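Local coordinates for putative transcriptional regulator protein, LacI family (Rhizobium etli, PDB 3MIZ) that probably binds DNA as a LacI-family transcriptional repressor, its two-lobed periplasmic-binding-protein-like part being of the kind that senses small ligands in this family, at residues S92-C100 with G260-I268. Numbering follows the deposited sequence.
Sequences SIPTVMINC and GAKWLNDLI
Val96 sets both its methyls against helix 260-268, CG2 on Leu264 and CG1 on Trp263. CG2 presses on the helix backbone itself, 3.6 Å from Leu264 CA, and also touches Leu264 CB. CG1, held anti to the backbone N (chi1 171°), swings instead to the tryptophan, where it meets Trp263 CE3 at 3.8 Å; the two side chains cross at about a right angle. Cut back to an alanine, this residue would lose both methyls, which would probably open a gap over Leu264 and leave Trp263 CE3 without this neighbour.

The other apolar contacts run along the helix in both directions. Toward its C-terminal end, Pro94 CB lies 3.9 Å from Ile268 CG1 and, a little farther off, meets one methyl each of Leu264 and Leu267. Farther back along the helix, toward its N-terminal side, Ile98 reaches Gly260 with its CD1, 3.9 Å from the glycine CA; the approach is this close because the glycine carries no CB on the side facing Ile98.

Methyls also rest against strand backbone. Leu264 CD1 comes to 3.5 Å from Pro94 O, while Leu267 CD2 sits 3.9 Å from Thr95 O. No hydrogen bond joins the segments; the strand is held instead by backbone bonds from Pro94 and Val96 to strand 73-78. Beyond the contact, Arg278 makes a cation-pi interaction with Trp263.

Strand 95-97 is an outermost strand within this chain of a four-stranded parallel sheet, and residues 260-268 of helix 253-268 run nearly antiparallel to it, at 154°, the two segment axes coming within 8.0 Å. Such helix-on-sheet packing, with a late chain segment returning to the N-terminal lobe, is characteristic of the periplasmic-binding-protein-like fold of LacI regulators.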
loop_
_atom_site.group_PDB
_atom_site.type_symbol
_atom_site.label_atom_id
_atom_site.label_comp_id
_atom_site.label_asym_id
_atom_site.label_seq_id
_atom_site.Cartn_x
_atom_site.Cartn_y
_atom_site.Cartn_z
ATOM N N SER A 92 -19.950 -4.282 -25.259
ATOM C CA SER A 92 -19.741 -2.902 -25.659
ATOM C C SER A 92 -20.306 -1.973 -24.591
ATOM O O SER A 92 -21.523 -1.879 -24.415
ATOM C CB SER A 92 -20.435 -2.626 -26.995
ATOM O OG SER A 92 -20.397 -1.245 -27.306
ATOM N N ILE A 93 -19.417 -1.294 -23.873
ATOM C CA ILE A 93 -19.814 -0.362 -22.821
ATOM C C ILE A 93 -18.868 0.830 -22.886
ATOM O O ILE A 93 -17.668 0.647 -23.097
ATOM C CB ILE A 93 -19.668 -0.997 -21.416
ATOM C CG1 ILE A 93 -20.514 -2.268 -21.316
ATOM C CG2 ILE A 93 -20.073 0.014 -20.346
ATOM C CD1 ILE A 93 -20.403 -2.974 -19.973
ATOM N N PRO A 94 -19.388 2.061 -22.718
ATOM C CA PRO A 94 -18.511 3.239 -22.766
ATOM C C PRO A 94 -17.358 2.997 -21.795
ATOM O O PRO A 94 -17.588 2.650 -20.633
ATOM C CB PRO A 94 -19.425 4.367 -22.306
ATOM C CG PRO A 94 -20.758 3.950 -22.871
ATOM C CD PRO A 94 -20.799 2.461 -22.559
ATOM N N THR A 95 -16.132 3.188 -22.272
ATOM C CA THR A 95 -14.951 2.933 -21.456
ATOM C C THR A 95 -13.840 3.971 -21.598
ATOM O O THR A 95 -13.589 4.482 -22.686
ATOM C CB THR A 95 -14.354 1.562 -21.823
ATOM O OG1 THR A 95 -15.328 0.539 -21.579
ATOM C CG2 THR A 95 -13.101 1.270 -21.008
ATOM N N VAL A 96 -13.181 4.273 -20.483
ATOM C CA VAL A 96 -12.052 5.193 -20.478
ATOM C C VAL A 96 -10.926 4.451 -19.760
ATOM O O VAL A 96 -11.135 3.873 -18.692
ATOM C CB VAL A 96 -12.364 6.509 -19.735
ATOM C CG1 VAL A 96 -11.093 7.334 -19.573
ATOM C CG2 VAL A 96 -13.393 7.318 -20.519
HETATM N N MSE A 97 -9.746 4.432 -20.365
HETATM C CA MSE A 97 -8.600 3.751 -19.767
HETATM C C MSE A 97 -7.784 4.728 -18.922
HETATM O O MSE A 97 -7.559 5.864 -19.326
HETATM C CB MSE A 97 -7.722 3.142 -20.871
HETATM C CG MSE A 97 -8.432 2.035 -21.648
HETATM SE SE MSE A 97 -7.396 1.373 -23.154
HETATM C CE MSE A 97 -6.056 0.415 -22.167
ATOM N N ILE A 98 -7.359 4.283 -17.741
ATOM C CA ILE A 98 -6.570 5.130 -16.848
ATOM C C ILE A 98 -5.286 4.425 -16.413
ATOM O O ILE A 98 -5.328 3.309 -15.881
ATOM C CB ILE A 98 -7.366 5.511 -15.584
ATOM C CG1 ILE A 98 -8.689 6.190 -15.985
ATOM C CG2 ILE A 98 -6.525 6.472 -14.720
ATOM C CD1 ILE A 98 -9.716 6.285 -14.843
ATOM N N ASN A 99 -4.163 5.096 -16.646
ATOM C CA ASN A 99 -2.817 4.612 -16.305
ATOM C C ASN A 99 -2.333 3.588 -17.324
ATOM O O ASN A 99 -1.380 2.840 -17.078
ATOM C CB ASN A 99 -2.797 3.982 -14.907
ATOM C CG ASN A 99 -1.411 4.007 -14.282
ATOM O OD1 ASN A 99 -1.100 3.217 -13.392
ATOM N ND2 ASN A 99 -0.579 4.925 -14.742
ATOM N N CYS A 100 -3.000 3.558 -18.469
ATOM C CA CYS A 100 -2.658 2.631 -19.523
ATOM C C CYS A 100 -3.133 3.177 -20.861
ATOM O O CYS A 100 -3.920 4.125 -20.922
ATOM C CB CYS A 100 -3.290 1.258 -19.245
ATOM S SG CYS A 100 -5.094 1.280 -18.956
ATOM N N GLY A 260 -10.307 10.986 -15.225
ATOM C CA GLY A 260 -10.817 9.844 -15.963
ATOM C C GLY A 260 -12.307 9.656 -15.775
ATOM O O GLY A 260 -13.032 9.395 -16.736
ATOM N N ALA A 261 -12.767 9.789 -14.533
ATOM C CA ALA A 261 -14.182 9.629 -14.216
ATOM C C ALA A 261 -15.034 10.689 -14.919
ATOM O O ALA A 261 -16.056 10.365 -15.514
ATOM C CB ALA A 261 -14.394 9.695 -12.692
ATOM N N LYS A 262 -14.610 11.947 -14.857
ATOM C CA LYS A 262 -15.362 13.018 -15.507
ATOM C C LYS A 262 -15.433 12.759 -17.008
ATOM O O LYS A 262 -16.488 12.906 -17.632
ATOM C CB LYS A 262 -14.707 14.380 -15.257
ATOM C CG LYS A 262 -15.485 15.527 -15.892
ATOM C CD LYS A 262 -14.759 16.853 -15.795
ATOM C CE LYS A 262 -15.540 17.937 -16.534
ATOM N NZ LYS A 262 -14.905 19.275 -16.407
ATOM N N TRP A 263 -14.300 12.366 -17.578
ATOM C CA TRP A 263 -14.211 12.077 -18.999
ATOM C C TRP A 263 -15.199 10.968 -19.368
ATOM O O TRP A 263 -15.912 11.073 -20.370
ATOM C CB TRP A 263 -12.777 11.665 -19.341
ATOM C CG TRP A 263 -12.395 11.850 -20.776
ATOM C CD1 TRP A 263 -13.123 12.474 -21.752
ATOM C CD2 TRP A 263 -11.167 11.442 -21.392
ATOM N NE1 TRP A 263 -12.422 12.481 -22.935
ATOM C CE2 TRP A 263 -11.218 11.854 -22.743
ATOM C CE3 TRP A 263 -10.028 10.770 -20.933
ATOM C CZ2 TRP A 263 -10.171 11.617 -23.640
ATOM C CZ3 TRP A 263 -8.984 10.533 -21.828
ATOM C CH2 TRP A 263 -9.066 10.958 -23.166
ATOM N N LEU A 264 -15.252 9.915 -18.555
ATOM C CA LEU A 264 -16.176 8.817 -18.815
ATOM C C LEU A 264 -17.611 9.333 -18.740
ATOM O O LEU A 264 -18.465 8.961 -19.553
ATOM C CB LEU A 264 -15.995 7.685 -17.793
ATOM C CG LEU A 264 -16.984 6.511 -17.907
ATOM C CD1 LEU A 264 -16.853 5.839 -19.269
ATOM C CD2 LEU A 264 -16.730 5.497 -16.797
ATOM N N ASN A 265 -17.872 10.187 -17.756
ATOM C CA ASN A 265 -19.208 10.740 -17.577
ATOM C C ASN A 265 -19.658 11.467 -18.842
ATOM O O ASN A 265 -20.784 11.271 -19.298
ATOM C CB ASN A 265 -19.231 11.694 -16.376
ATOM C CG ASN A 265 -20.646 12.024 -15.911
ATOM O OD1 ASN A 265 -21.418 11.135 -15.550
ATOM N ND2 ASN A 265 -20.985 13.309 -15.911
ATOM N N ASP A 266 -18.781 12.290 -19.414
ATOM C CA ASP A 266 -19.120 13.030 -20.628
ATOM C C ASP A 266 -19.322 12.095 -21.814
ATOM O O ASP A 266 -20.201 12.320 -22.645
ATOM C CB ASP A 266 -18.034 14.062 -20.968
ATOM C CG ASP A 266 -17.871 15.118 -19.892
ATOM O OD1 ASP A 266 -18.868 15.453 -19.222
ATOM O OD2 ASP A 266 -16.746 15.625 -19.719
ATOM N N LEU A 267 -18.507 11.047 -21.891
ATOM C CA LEU A 267 -18.611 10.072 -22.973
ATOM C C LEU A 267 -19.940 9.325 -22.885
ATOM O O LEU A 267 -20.577 9.040 -23.900
ATOM C CB LEU A 267 -17.463 9.067 -22.892
ATOM C CG LEU A 267 -17.390 8.036 -24.019
ATOM C CD1 LEU A 267 -17.048 8.737 -25.326
ATOM C CD2 LEU A 267 -16.339 6.990 -23.695
ATOM N N ILE A 268 -20.346 9.001 -21.661
ATOM C CA ILE A 268 -21.597 8.286 -21.431
ATOM C C ILE A 268 -22.777 9.162 -21.822
ATOM O O ILE A 268 -23.793 8.669 -22.308
ATOM C CB ILE A 268 -21.746 7.895 -19.949
ATOM C CG1 ILE A 268 -20.663 6.882 -19.575
ATOM C CG2 ILE A 268 -23.133 7.319 -19.693
ATOM C CD1 ILE A 268 -20.529 6.659 -18.091
#